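Local coordinates for DNA helicase assembly protein (Enterobacteria phage T4, PDB 1C1K) that loads the replicative helicase onto fork DNA covered by single-stranded-DNA-binding protein, and so serves viral replication, recombination and repair, at residues G32-V36 / I37-W41; A72-F75 / I76-V80; I155-F158 / E159-I162. All coordinates share one frame; numbering follows the deposited sequence.

Contact 1. Residues G32-V36 / I37-W41; sequences GKYDV and IKYNW
Tyr34 lays its ring almost parallel to that of Tyr39, the planes 14° apart. The centroids are 4.7 Å apart and the rings are offset until little of one covers the other: Tyr39 CD1 sits over the rim of one Tyr34 face, 3.5 Å from Tyr34 CZ. Tyrosine suits the place because its hydroxyl reaches past this partner to hydrogen-bond the carbonyl of Cys42, while its ring also rests on Met25 of helix 16-30.

Asp35 follows with CG anti to its backbone N (chi1 -170°), which carries the carboxylate forward over the next turn. Asp35 OD1 accepts from two amides on the same face of its plane, Ile37 N at 3.1 Å and Lys38 N at 3.2 Å, the latter arriving from well above that plane. Asp35 O in turn takes Tyr39 N at 3.1 Å. Side-chain and main-chain oxygens of one residue thus grip the start of a tight coil, an Asx motif, and the other carboxylate oxygen, OD2, forms a salt bridge with Lys195. The coil continues as a type I turn from Ile37 to Asn40 and ends in a Schellman pattern: Asn40 N bonds Ile37 O while Trp41 N reaches back to Val36 O at 2.7 Å. Asn40 has positive phi, which asparagine tolerates well.

Val36 makes that last bond with its carbonyl and uses its branches for packing. Val36 CG2 stands over the six-membered ring of Trp41, 3.8 Å from the centroid and 10° off the normal, a CH-pi contact; Ile196 of helix 181-196 touches both side chains, and the beta-branch of valine puts a methyl over the indole.

Contact 2. Residues A72-F75 / I76-V80; sequences ALIF and ISNLV
Asn78 turns its side-chain amide back along the helix and gives ND2 to Ile74 O, one turn earlier, at 2.8 Å. The bond is nearly straight, 171° at the hydrogen, and the acceptor lies in the plane of the amide. Asn78 N donates to the same oxygen, Ile74 O, at 3.3 Å from the opposite face of the carbonyl plane, so Ile74 O is held by backbone and side chain together. A second ND2 bond, to Ala95 O, and one from Asn82 ND2 to Asn78 OD1 fix the rotation of the amide. Asparagine can donate and accept at once, which suits this buried position, where helix 68-81 faces the start of helix 95-107.

Ser77 also folds its short side chain onto the backbone. Ser77 OG lies 2.9 Å from Leu73 O and 3.1 Å from Ile74 O, and its single proton could go to either. With chi1 at 68°, OG sits between the backbone N and the carbonyl carbon and faces the preceding turn, which lets a buried hydroxyl find acceptors within its own helix. Beneath both side chains runs the regular i to i+4 ladder of an alpha-helix, with Ile76 N on Ala72 O at 2.8 Å and Leu79 N on Phe75 O at 2.9 Å, here in one helix of a mainly alpha-helical two-domain fold.

Ile76, Phe75 and Leu79 pack on other sides of the helix. Ile76 runs CG1 and CD1 past Ala72 O, and Ile76 CD1 comes to 4.4 Å from Ala72 CB; alanine is small, consistent with the close approach of Met6 and Pro7. Leu79 CD1 approaches Phe75 CB at 4.4 Å. Both Phe75 and Leu79 pack on Ile26 of helix 16-30, and the Phe75 ring also meets that of Tyr23. Ile74 shares the side of Asn78 and touches Leu96 and Tyr99 of helix 95-107.

Contact 3. Residues I155-F158 / E159-I162; sequences IISF and ETFI
Ser157 caps the helix that begins at Phe158: Ser157 OG accepts from Thr160 N at 3.2 Å, with 157° at the hydrogen. Turned to chi1 68°, the hydroxyl swings over the first-turn amides, and serine is short enough to serve the one there. Ser157 O then takes Phe161 N at 3.0 Å and Phe158 O takes Ile162 N at 2.9 Å, so the helical ladder starts at once. Just before the cap, Ile156 CD1 meets the ring edge of Phe161 at CD2, 4.2 Å away. This pairing of the residue before the N-cap with the fourth residue after it is a hydrophobic staple, and both side chains also rest on Ile147 of helix 146-152.

Asp116 of helix 109-126 sets the cap in place, since its OD1 hydrogen-bonds both Ser157 N and Thr160 OG1. A water lies 2.7 Å from Ser157 OG and makes a weak bond to Glu159 OE1. The Glu159 chain, bent at chi2 (83°), brings that carboxylate back beside the cap, while OE2 hydrogen-bonds the hydroxyls of Tyr102 and Tyr193. An acidic side chain in the first turn lies near the positive end of the helix dipole, and these hydroxyls and the dipole would together tend to favour its ionised form.

From the N terminus, contact 1 coils the loop after helix 16-30, contact 2 spans successive turns of helix 68-81, and contact 3 starts helix 158-168. Each closes only a few residues of chain, and the three follow in series, none enclosing or crossing another. In space they form a chain of touches: Trp41 CH2 of contact 1 packs on Ile76 CD1 of contact 2 at 4.0 Å, and Val80 CG1 of contact 2 meets Phe158 CG of contact 3 at 4.1 Å, joining the N-terminal family region to the C-terminal one. Helix 181-196 touches all three, through Ile196 at contacts 1 and 2 and Tyr193 at contacts 2 and 3.

Contact 1. Residues G32-V36 / I37-W41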
loop_
_atom_site.group_PDB
_atom_site.type_symbol
_atom_site.label_atom_id
_atom_site.label_comp_id
_atom_site.label_asym_id
_atom_site.label_seq_id
_atom_site.Cartn_x
_atom_site.Cartn_y
_atom_site.Cartn_z
ATOM N N GLY A 32 -6.011 -3.998 9.414
ATOM C CA GLY A 32 -5.779 -5.364 9.860
ATOM C C GLY A 32 -6.947 -5.957 10.631
ATOM O O GLY A 32 -6.766 -6.873 11.430
ATOM N N LYS A 33 -8.150 -5.447 10.388
ATOM C CA LYS A 33 -9.346 -5.917 11.081
ATOM C C LYS A 33 -10.234 -6.787 10.200
ATOM O O LYS A 33 -11.191 -7.400 10.677
ATOM C CB LYS A 33 -10.151 -4.723 11.584
ATOM C CG LYS A 33 -9.500 -4.005 12.744
ATOM C CD LYS A 33 -10.350 -2.841 13.215
ATOM C CE LYS A 33 -9.552 -1.554 13.228
ATOM N NZ LYS A 33 -10.209 -0.523 14.077
ATOM N N TYR A 34 -9.917 -6.830 8.912
ATOM C CA TYR A 34 -10.676 -7.621 7.959
ATOM C C TYR A 34 -9.711 -8.079 6.877
ATOM O O TYR A 34 -8.573 -7.619 6.823
ATOM C CB TYR A 34 -11.791 -6.770 7.340
ATOM C CG TYR A 34 -12.935 -7.560 6.754
ATOM C CD1 TYR A 34 -13.779 -8.310 7.571
ATOM C CD2 TYR A 34 -13.200 -7.533 5.384
ATOM C CE1 TYR A 34 -14.861 -9.009 7.042
ATOM C CE2 TYR A 34 -14.284 -8.230 4.841
ATOM C CZ TYR A 34 -15.109 -8.961 5.678
ATOM O OH TYR A 34 -16.199 -9.626 5.165
ATOM N N ASP A 35 -10.163 -8.991 6.028
ATOM C CA ASP A 35 -9.348 -9.500 4.934
ATOM C C ASP A 35 -10.260 -9.605 3.727
ATOM O O ASP A 35 -10.985 -10.590 3.570
ATOM C CB ASP A 35 -8.782 -10.875 5.281
ATOM C CG ASP A 35 -7.731 -11.346 4.288
ATOM O OD1 ASP A 35 -7.745 -10.898 3.121
ATOM O OD2 ASP A 35 -6.884 -12.171 4.678
ATOM N N VAL A 36 -10.230 -8.584 2.876
ATOM C CA VAL A 36 -11.087 -8.567 1.699
ATOM C C VAL A 36 -10.869 -9.742 0.755
ATOM O O VAL A 36 -11.764 -10.101 -0.006
ATOM C CB VAL A 36 -10.924 -7.252 0.895
ATOM C CG1 VAL A 36 -11.419 -6.080 1.717
ATOM C CG2 VAL A 36 -9.476 -7.061 0.482
ATOM N N ILE A 37 -9.683 -10.340 0.791
ATOM C CA ILE A 37 -9.412 -11.470 -0.085
ATOM C C ILE A 37 -10.037 -12.719 0.517
ATOM O O ILE A 37 -10.674 -13.505 -0.178
ATOM C CB ILE A 37 -7.894 -11.693 -0.277
ATOM C CG1 ILE A 37 -7.246 -10.429 -0.863
ATOM C CG2 ILE A 37 -7.657 -12.890 -1.187
ATOM C CD1 ILE A 37 -7.912 -9.901 -2.126
ATOM N N LYS A 38 -9.862 -12.893 1.820
ATOM C CA LYS A 38 -10.432 -14.052 2.503
ATOM C C LYS A 38 -11.952 -14.077 2.329
ATOM O O LYS A 38 -12.539 -15.137 2.151
ATOM C CB LYS A 38 -10.076 -14.005 3.997
ATOM C CG LYS A 38 -10.875 -14.957 4.888
ATOM C CD LYS A 38 -10.362 -14.908 6.327
ATOM C CE LYS A 38 -11.030 -15.952 7.220
ATOM N NZ LYS A 38 -12.039 -16.785 6.500
ATOM N N TYR A 39 -12.577 -12.903 2.360
ATOM C CA TYR A 39 -14.027 -12.806 2.244
ATOM C C TYR A 39 -14.525 -12.385 0.870
ATOM O O TYR A 39 -15.690 -12.017 0.711
ATOM C CB TYR A 39 -14.566 -11.847 3.303
ATOM C CG TYR A 39 -14.424 -12.386 4.708
ATOM C CD1 TYR A 39 -13.397 -11.955 5.540
ATOM C CD2 TYR A 39 -15.305 -13.347 5.196
ATOM C CE1 TYR A 39 -13.246 -12.470 6.827
ATOM C CE2 TYR A 39 -15.166 -13.869 6.479
ATOM C CZ TYR A 39 -14.136 -13.427 7.286
ATOM O OH TYR A 39 -13.989 -13.956 8.542
ATOM N N ASN A 40 -13.642 -12.442 -0.115
ATOM C CA ASN A 40 -13.994 -12.091 -1.487
ATOM C C ASN A 40 -14.726 -10.763 -1.655
ATOM O O ASN A 40 -15.764 -10.692 -2.319
ATOM C CB ASN A 40 -14.825 -13.214 -2.103
ATOM C CG ASN A 40 -14.841 -13.159 -3.610
ATOM O OD1 ASN A 40 -15.776 -13.642 -4.245
ATOM N ND2 ASN A 40 -13.805 -12.566 -4.195
ATOM N N TRP A 41 -14.174 -9.715 -1.051
ATOM C CA TRP A 41 -14.717 -8.358 -1.137
ATOM C C TRP A 41 -16.195 -8.194 -0.768
ATOM O O TRP A 41 -16.921 -7.382 -1.353
ATOM C CB TRP A 41 -14.462 -7.790 -2.535
ATOM C CG TRP A 41 -13.010 -7.772 -2.888
ATOM C CD1 TRP A 41 -12.282 -8.802 -3.408
ATOM C CD2 TRP A 41 -12.105 -6.667 -2.754
ATOM N NE1 TRP A 41 -10.979 -8.409 -3.609
ATOM C CE2 TRP A 41 -10.843 -7.104 -3.217
ATOM C CE3 TRP A 41 -12.236 -5.350 -2.289
ATOM C CZ2 TRP A 41 -9.717 -6.269 -3.229
ATOM C CZ3 TRP A 41 -11.117 -4.520 -2.300
ATOM C CH2 TRP A 41 -9.875 -4.985 -2.768
#

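Contact 2. Residues A72-F75 / I76-V80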
loop_
_atom_site.group_PDB
_atom_site.type_symbol
_atom_site.label_atom_id
_atom_site.label_comp_id
_atom_site.label_asym_id
_atom_site.label_seq_id
_atom_site.Cartn_x
_atom_site.Cartn_y
_atom_site.Cartn_z
ATOM N N ALA A 72 -12.873 1.126 -5.896
ATOM C CA ALA A 72 -11.902 0.346 -5.133
ATOM C C ALA A 72 -10.539 1.039 -5.128
ATOM O O ALA A 72 -9.892 1.152 -4.082
ATOM C CB ALA A 72 -11.770 -1.049 -5.731
ATOM N N LEU A 73 -10.105 1.497 -6.299
ATOM C CA LEU A 73 -8.813 2.175 -6.435
ATOM C C LEU A 73 -8.775 3.482 -5.649
ATOM O O LEU A 73 -7.757 3.815 -5.044
ATOM C CB LEU A 73 -8.512 2.444 -7.913
ATOM C CG LEU A 73 -8.162 1.209 -8.750
ATOM C CD1 LEU A 73 -7.802 1.627 -10.169
ATOM C CD2 LEU A 73 -7.006 0.477 -8.112
ATOM N N ILE A 74 -9.880 4.224 -5.667
ATOM C CA ILE A 74 -9.960 5.480 -4.930
ATOM C C ILE A 74 -9.721 5.181 -3.445
ATOM O O ILE A 74 -8.910 5.832 -2.790
ATOM C CB ILE A 74 -11.360 6.137 -5.083
ATOM C CG1 ILE A 74 -11.488 6.799 -6.457
ATOM C CG2 ILE A 74 -11.579 7.184 -3.989
ATOM C CD1 ILE A 74 -12.939 7.090 -6.860
ATOM N N PHE A 75 -10.425 4.186 -2.912
ATOM C CA PHE A 75 -10.274 3.860 -1.503
ATOM C C PHE A 75 -8.932 3.234 -1.166
ATOM O O PHE A 75 -8.329 3.601 -0.158
ATOM C CB PHE A 75 -11.425 2.965 -1.044
ATOM C CG PHE A 75 -12.770 3.639 -1.122
ATOM C CD1 PHE A 75 -13.886 2.944 -1.576
ATOM C CD2 PHE A 75 -12.914 4.985 -0.779
ATOM C CE1 PHE A 75 -15.124 3.578 -1.692
ATOM C CE2 PHE A 75 -14.146 5.629 -0.891
ATOM C CZ PHE A 75 -15.257 4.921 -1.351
ATOM N N ILE A 76 -8.456 2.313 -2.000
ATOM C CA ILE A 76 -7.174 1.662 -1.749
ATOM C C ILE A 76 -6.027 2.675 -1.785
ATOM O O ILE A 76 -5.244 2.764 -0.840
ATOM C CB ILE A 76 -6.890 0.542 -2.781
ATOM C CG1 ILE A 76 -7.876 -0.611 -2.584
ATOM C CG2 ILE A 76 -5.466 0.012 -2.608
ATOM C CD1 ILE A 76 -7.927 -1.577 -3.760
ATOM N N SER A 77 -5.930 3.438 -2.869
ATOM C CA SER A 77 -4.857 4.424 -2.987
ATOM C C SER A 77 -4.817 5.357 -1.785
ATOM O O SER A 77 -3.750 5.600 -1.218
ATOM C CB SER A 77 -5.009 5.240 -4.275
ATOM O OG SER A 77 -6.156 6.069 -4.233
ATOM N N ASN A 78 -5.978 5.868 -1.380
ATOM C CA ASN A 78 -6.050 6.778 -0.240
ATOM C C ASN A 78 -5.710 6.125 1.092
ATOM O O ASN A 78 -4.917 6.656 1.869
ATOM C CB ASN A 78 -7.444 7.397 -0.135
ATOM C CG ASN A 78 -7.595 8.628 -0.995
ATOM O OD1 ASN A 78 -7.258 9.739 -0.577
ATOM N ND2 ASN A 78 -8.101 8.443 -2.209
ATOM N N LEU A 79 -6.311 4.975 1.370
ATOM C CA LEU A 79 -6.066 4.309 2.642
ATOM C C LEU A 79 -4.657 3.754 2.790
ATOM O O LEU A 79 -4.200 3.501 3.906
ATOM C CB LEU A 79 -7.105 3.208 2.860
ATOM C CG LEU A 79 -8.488 3.781 3.180
ATOM C CD1 LEU A 79 -9.548 2.720 2.963
ATOM C CD2 LEU A 79 -8.514 4.280 4.622
ATOM N N VAL A 80 -3.960 3.566 1.676
ATOM C CA VAL A 80 -2.597 3.053 1.748
ATOM C C VAL A 80 -1.573 4.178 1.847
ATOM O O VAL A 80 -0.794 4.240 2.806
ATOM C CB VAL A 80 -2.224 2.201 0.511
ATOM C CG1 VAL A 80 -0.714 1.953 0.493
ATOM C CG2 VAL A 80 -2.965 0.890 0.532
#

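Contact 3. Residues I155-F158 / E159-I162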
loop_
_atom_site.group_PDB
_atom_site.type_symbol
_atom_site.label_atom_id
_atom_site.label_comp_id
_atom_site.label_asym_id
_atom_site.label_seq_id
_atom_site.Cartn_x
_atom_site.Cartn_y
_atom_site.Cartn_z
ATOM N N ILE A 155 11.029 8.307 0.310
ATOM C CA ILE A 155 12.010 8.268 -0.769
ATOM C C ILE A 155 11.638 7.111 -1.706
ATOM O O ILE A 155 11.909 7.154 -2.906
ATOM C CB ILE A 155 13.444 8.078 -0.208
ATOM C CG1 ILE A 155 13.955 9.414 0.346
ATOM C CG2 ILE A 155 14.383 7.594 -1.300
ATOM C CD1 ILE A 155 14.534 9.325 1.735
ATOM N N ILE A 156 11.008 6.081 -1.140
ATOM C CA ILE A 156 10.549 4.928 -1.904
ATOM C C ILE A 156 9.081 4.718 -1.567
ATOM O O ILE A 156 8.607 5.175 -0.530
ATOM C CB ILE A 156 11.356 3.639 -1.577
ATOM C CG1 ILE A 156 11.089 3.179 -0.143
ATOM C CG2 ILE A 156 12.841 3.890 -1.817
ATOM C CD1 ILE A 156 11.806 1.878 0.212
ATOM N N SER A 157 8.364 4.033 -2.446
ATOM C CA SER A 157 6.938 3.799 -2.249
ATOM C C SER A 157 6.602 2.501 -1.524
ATOM O O SER A 157 7.465 1.644 -1.307
ATOM C CB SER A 157 6.239 3.796 -3.607
ATOM O OG SER A 157 6.652 2.666 -4.350
ATOM N N PHE A 158 5.334 2.364 -1.151
ATOM C CA PHE A 158 4.864 1.163 -0.476
ATOM C C PHE A 158 4.965 -0.002 -1.450
ATOM O O PHE A 158 5.308 -1.115 -1.060
ATOM C CB PHE A 158 3.403 1.326 -0.039
ATOM C CG PHE A 158 3.241 1.838 1.363
ATOM C CD1 PHE A 158 3.397 3.190 1.645
ATOM C CD2 PHE A 158 2.920 0.971 2.401
ATOM C CE1 PHE A 158 3.234 3.672 2.939
ATOM C CE2 PHE A 158 2.756 1.443 3.697
ATOM C CZ PHE A 158 2.913 2.797 3.967
ATOM N N GLU A 159 4.666 0.247 -2.724
ATOM C CA GLU A 159 4.729 -0.816 -3.720
ATOM C C GLU A 159 6.163 -1.326 -3.858
ATOM O O GLU A 159 6.387 -2.529 -3.994
ATOM C CB GLU A 159 4.195 -0.324 -5.074
ATOM C CG GLU A 159 2.689 -0.033 -5.082
ATOM C CD GLU A 159 2.358 1.342 -4.539
ATOM O OE1 GLU A 159 3.291 2.148 -4.340
ATOM O OE2 GLU A 159 1.166 1.626 -4.307
ATOM N N THR A 160 7.131 -0.412 -3.822
ATOM C CA THR A 160 8.531 -0.801 -3.924
ATOM C C THR A 160 8.914 -1.629 -2.702
ATOM O O THR A 160 9.547 -2.674 -2.831
ATOM C CB THR A 160 9.455 0.429 -4.014
ATOM O OG1 THR A 160 9.397 0.962 -5.341
ATOM C CG2 THR A 160 10.902 0.045 -3.689
ATOM N N PHE A 161 8.515 -1.171 -1.523
ATOM C CA PHE A 161 8.822 -1.895 -0.292
ATOM C C PHE A 161 8.258 -3.315 -0.367
ATOM O O PHE A 161 8.941 -4.292 -0.036
ATOM C CB PHE A 161 8.225 -1.164 0.916
ATOM C CG PHE A 161 8.859 -1.541 2.231
ATOM C CD1 PHE A 161 8.452 -2.687 2.916
ATOM C CD2 PHE A 161 9.867 -0.749 2.788
ATOM C CE1 PHE A 161 9.038 -3.039 4.136
ATOM C CE2 PHE A 161 10.459 -1.091 4.008
ATOM C CZ PHE A 161 10.042 -2.240 4.682
ATOM N N ILE A 162 7.014 -3.440 -0.819
ATOM C CA ILE A 162 6.396 -4.753 -0.903
ATOM C C ILE A 162 7.006 -5.590 -2.022
ATOM O O ILE A 162 7.092 -6.811 -1.915
ATOM C CB ILE A 162 4.862 -4.627 -1.055
ATOM C CG1 ILE A 162 4.282 -4.021 0.229
ATOM C CG2 ILE A 162 4.231 -5.998 -1.290
ATOM C CD1 ILE A 162 2.872 -3.480 0.085
HETATM O O HOH W 1 5.611 2.607 -6.811
#